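Local atomic coordinates of glutathione S-transferase-3 (Necator americanus, PDB entry 3W8S), a protein that probably catalyses the conjugation of reduced glutathione to electrophilic substrates, as a sigma-class glutathione S-transferase. Residues Y4-F9 against Y29-L34. Sequence-based numbering, arbitrary orientation.
With GSH (glutathione), chain B.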
loop_
_atom_site.group_PDB
_atom_site.type_symbol
_atom_site.label_atom_id
_atom_site.label_comp_id
_atom_site.label_asym_id
_atom_site.label_seq_id
_atom_site.Cartn_x
_atom_site.Cartn_y
_atom_site.Cartn_z
ATOM N N TYR A 4 7.992 -19.702 -10.706
ATOM C CA TYR A 4 7.407 -18.920 -9.600
ATOM C C TYR A 4 7.377 -19.741 -8.339
ATOM O O TYR A 4 6.862 -20.901 -8.310
ATOM C CB TYR A 4 5.965 -18.520 -9.943
ATOM C CG TYR A 4 5.859 -17.564 -11.113
ATOM C CD1 TYR A 4 6.200 -16.231 -10.965
ATOM C CD2 TYR A 4 5.471 -18.018 -12.414
ATOM C CE1 TYR A 4 6.126 -15.340 -12.041
ATOM C CE2 TYR A 4 5.374 -17.124 -13.480
ATOM C CZ TYR A 4 5.714 -15.803 -13.300
ATOM O OH TYR A 4 5.673 -14.894 -14.365
ATOM N N LYS A 5 7.836 -19.140 -7.258
ATOM C CA LYS A 5 7.683 -19.788 -5.939
ATOM C C LYS A 5 7.011 -18.774 -5.052
ATOM O O LYS A 5 7.448 -17.655 -5.018
ATOM C CB LYS A 5 9.050 -20.053 -5.296
ATOM C CG LYS A 5 9.898 -21.110 -6.036
ATOM C CD LYS A 5 11.199 -21.304 -5.234
ATOM C CE LYS A 5 12.307 -21.857 -6.129
ATOM N NZ LYS A 5 13.639 -21.809 -5.437
ATOM N N LEU A 6 5.980 -19.152 -4.332
ATOM C CA LEU A 6 5.363 -18.207 -3.415
ATOM C C LEU A 6 5.516 -18.806 -2.004
ATOM O O LEU A 6 5.088 -19.930 -1.781
ATOM C CB LEU A 6 3.873 -18.008 -3.723
ATOM C CG LEU A 6 3.034 -17.153 -2.720
ATOM C CD1 LEU A 6 3.499 -15.696 -2.913
ATOM C CD2 LEU A 6 1.513 -17.312 -2.985
ATOM N N THR A 7 6.106 -18.064 -1.070
ATOM C CA THR A 7 6.269 -18.535 0.322
ATOM C C THR A 7 5.388 -17.726 1.303
ATOM O O THR A 7 5.369 -16.461 1.278
ATOM C CB THR A 7 7.719 -18.429 0.755
ATOM O OG1 THR A 7 8.532 -19.158 -0.192
ATOM C CG2 THR A 7 7.909 -18.969 2.161
ATOM N N TYR A 8 4.625 -18.467 2.088
ATOM C CA TYR A 8 3.815 -17.891 3.076
ATOM C C TYR A 8 3.784 -18.889 4.240
ATOM O O TYR A 8 4.503 -19.896 4.225
ATOM C CB TYR A 8 2.379 -17.603 2.506
ATOM C CG TYR A 8 1.553 -16.714 3.455
ATOM C CD1 TYR A 8 2.034 -15.424 3.829
ATOM C CD2 TYR A 8 0.313 -17.148 3.980
ATOM C CE1 TYR A 8 1.321 -14.604 4.704
ATOM C CE2 TYR A 8 -0.412 -16.336 4.838
ATOM C CZ TYR A 8 0.113 -15.068 5.189
ATOM O OH TYR A 8 -0.587 -14.212 5.985
ATOM N N PHE A 9 2.987 -18.591 5.259
ATOM C CA PHE A 9 2.674 -19.585 6.297
ATOM C C PHE A 9 1.544 -20.454 5.820
ATOM O O PHE A 9 1.025 -20.268 4.678
ATOM C CB PHE A 9 2.241 -18.874 7.605
ATOM C CG PHE A 9 3.368 -18.044 8.183
ATOM C CD1 PHE A 9 4.494 -18.690 8.728
ATOM C CD2 PHE A 9 3.369 -16.650 8.062
ATOM C CE1 PHE A 9 5.559 -17.962 9.252
ATOM C CE2 PHE A 9 4.475 -15.900 8.567
ATOM C CZ PHE A 9 5.566 -16.559 9.150
ATOM N N TYR A 29 2.856 -22.764 -9.990
ATOM C CA TYR A 29 3.839 -22.123 -9.092
ATOM C C TYR A 29 4.009 -23.047 -7.915
ATOM O O TYR A 29 3.101 -23.845 -7.644
ATOM C CB TYR A 29 3.322 -20.711 -8.629
ATOM C CG TYR A 29 2.164 -20.791 -7.688
ATOM C CD1 TYR A 29 0.888 -21.115 -8.191
ATOM C CD2 TYR A 29 2.329 -20.598 -6.282
ATOM C CE1 TYR A 29 -0.231 -21.251 -7.345
ATOM C CE2 TYR A 29 1.244 -20.717 -5.443
ATOM C CZ TYR A 29 -0.016 -21.057 -5.957
ATOM O OH TYR A 29 -1.118 -21.166 -5.130
ATOM N N GLU A 30 5.138 -22.963 -7.198
ATOM C CA GLU A 30 5.288 -23.709 -5.953
ATOM C C GLU A 30 4.628 -22.931 -4.805
ATOM O O GLU A 30 5.067 -21.785 -4.499
ATOM C CB GLU A 30 6.773 -23.934 -5.570
ATOM C CG GLU A 30 7.537 -24.918 -6.480
ATOM C CD GLU A 30 9.069 -24.949 -6.176
ATOM O OE1 GLU A 30 9.618 -24.279 -5.254
ATOM O OE2 GLU A 30 9.767 -25.714 -6.823
ATOM N N ASP A 31 3.614 -23.525 -4.192
ATOM C CA ASP A 31 2.898 -22.888 -3.104
ATOM C C ASP A 31 3.546 -23.352 -1.791
ATOM O O ASP A 31 3.121 -24.359 -1.251
ATOM C CB ASP A 31 1.453 -23.364 -3.096
ATOM C CG ASP A 31 0.535 -22.474 -2.261
ATOM O OD1 ASP A 31 0.896 -21.295 -1.892
ATOM O OD2 ASP A 31 -0.572 -22.973 -1.916
ATOM N N ILE A 32 4.543 -22.615 -1.291
ATOM C CA ILE A 32 5.385 -23.058 -0.166
ATOM C C ILE A 32 4.768 -22.526 1.122
ATOM O O ILE A 32 4.423 -21.312 1.189
ATOM C CB ILE A 32 6.796 -22.528 -0.341
ATOM C CG1 ILE A 32 7.422 -23.138 -1.624
ATOM C CG2 ILE A 32 7.628 -22.794 0.918
ATOM C CD1 ILE A 32 8.649 -22.409 -2.075
ATOM N N ARG A 33 4.560 -23.402 2.102
ATOM C CA ARG A 33 3.810 -23.010 3.279
ATOM C C ARG A 33 4.693 -23.417 4.476
ATOM O O ARG A 33 4.880 -24.588 4.722
ATOM C CB ARG A 33 2.431 -23.684 3.325
ATOM C CG ARG A 33 1.400 -23.024 2.382
ATOM C CD ARG A 33 0.128 -23.866 2.316
ATOM N NE ARG A 33 -0.747 -23.388 1.224
ATOM C CZ ARG A 33 -1.975 -22.912 1.403
ATOM N NH1 ARG A 33 -2.505 -22.871 2.649
ATOM N NH2 ARG A 33 -2.688 -22.494 0.334
ATOM N N LEU A 34 5.295 -22.447 5.154
ATOM C CA LEU A 34 6.267 -22.767 6.224
ATOM C C LEU A 34 5.546 -22.895 7.534
ATOM O O LEU A 34 4.589 -22.136 7.797
ATOM C CB LEU A 34 7.307 -21.662 6.333
ATOM C CG LEU A 34 8.116 -21.276 5.111
ATOM C CD1 LEU A 34 9.088 -20.121 5.416
ATOM C CD2 LEU A 34 8.885 -22.536 4.690
HETATM N N1 GSH B . 2.746 -5.278 4.443
HETATM C CA1 GSH B . 3.186 -6.673 4.462
HETATM C C1 GSH B . 2.541 -7.399 3.292
HETATM O O11 GSH B . 3.106 -8.372 2.747
HETATM O O12 GSH B . 1.437 -6.977 2.884
HETATM C CB1 GSH B . 2.810 -7.359 5.785
HETATM C CG1 GSH B . 3.518 -8.736 5.846
HETATM C CD1 GSH B . 3.195 -9.458 7.161
HETATM O OE1 GSH B . 2.479 -8.949 8.026
HETATM N N2 GSH B . 3.760 -10.651 7.364
HETATM C CA2 GSH B . 3.505 -11.461 8.533
HETATM C C2 GSH B . 4.795 -12.099 8.959
HETATM O O2 GSH B . 5.561 -12.533 8.103
HETATM C CB2 GSH B . 2.500 -12.563 8.136
HETATM S SG2 GSH B . 1.868 -13.433 9.577
HETATM N N3 GSH B . 5.053 -12.206 10.276
HETATM C CA3 GSH B . 6.183 -12.982 10.748
HETATM C C3 GSH B . 7.293 -12.070 11.244
HETATM O O31 GSH B . 8.356 -12.584 11.633
HETATM O O32 GSH B . 7.139 -10.831 11.240
#
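With CG of both Lys-5 and Glu-30 anti to their own carbonyl carbons (chi1 -67° and -70°) and both chains extended beyond it, the two side chains run alongside each other from neighbouring strands. Glu-30 OE1 lies 3.3 Å from Lys-5 CG, so carboxylate meets methylene; Lys-5 NZ instead forms a salt bridge with Glu-55 on the next strand. On the same face Ile-32 spans two neighbours: its CD1 packs 4.0 Å from Lys-5 CB and also touches Thr-7 OG1. The methyl Thr-7 CG2, anti to the backbone N, meets Leu-34 CD1 at 3.6 Å. Beneath these side chains five backbone hydrogen bonds join the parallel strands: Tyr-4 O, Leu-6 O and Tyr-8 O accept from Glu-30, Ile-32 and Leu-34, while the amides of Leu-6 and Tyr-8 donate to Glu-30 and Ile-32. The bond from Leu-6 N to Glu-30 O is almost straight (176° at the hydrogen). Across the other face Leu-6 CB rests 4.0 Å from Tyr-29 CD2. Here Arg-33 turns back along its own strand and grips Asp-31 OD2 side-on with NE and NH2, the latter at 3.1 Å; the other oxygen, OD1, forms a salt bridge with Arg-19, which gives the carboxylate a second cationic partner. At the C-terminal end the Phe-9 ring brings CE2 to 3.6 Å from O2 of glutathione, which meets the ring edge, and packs edge-to-face with Trp-39 of the glutathione site. The pairing closes the right-handed beta-alpha-beta unit of the thioredoxin-like N-terminal domain: helix 16-25 covers the face bearing Leu-6 and Tyr-8, strand 30-34 is the outermost strand beside 4-9, and antiparallel strand 53-56 borders 4-9 on its other edge.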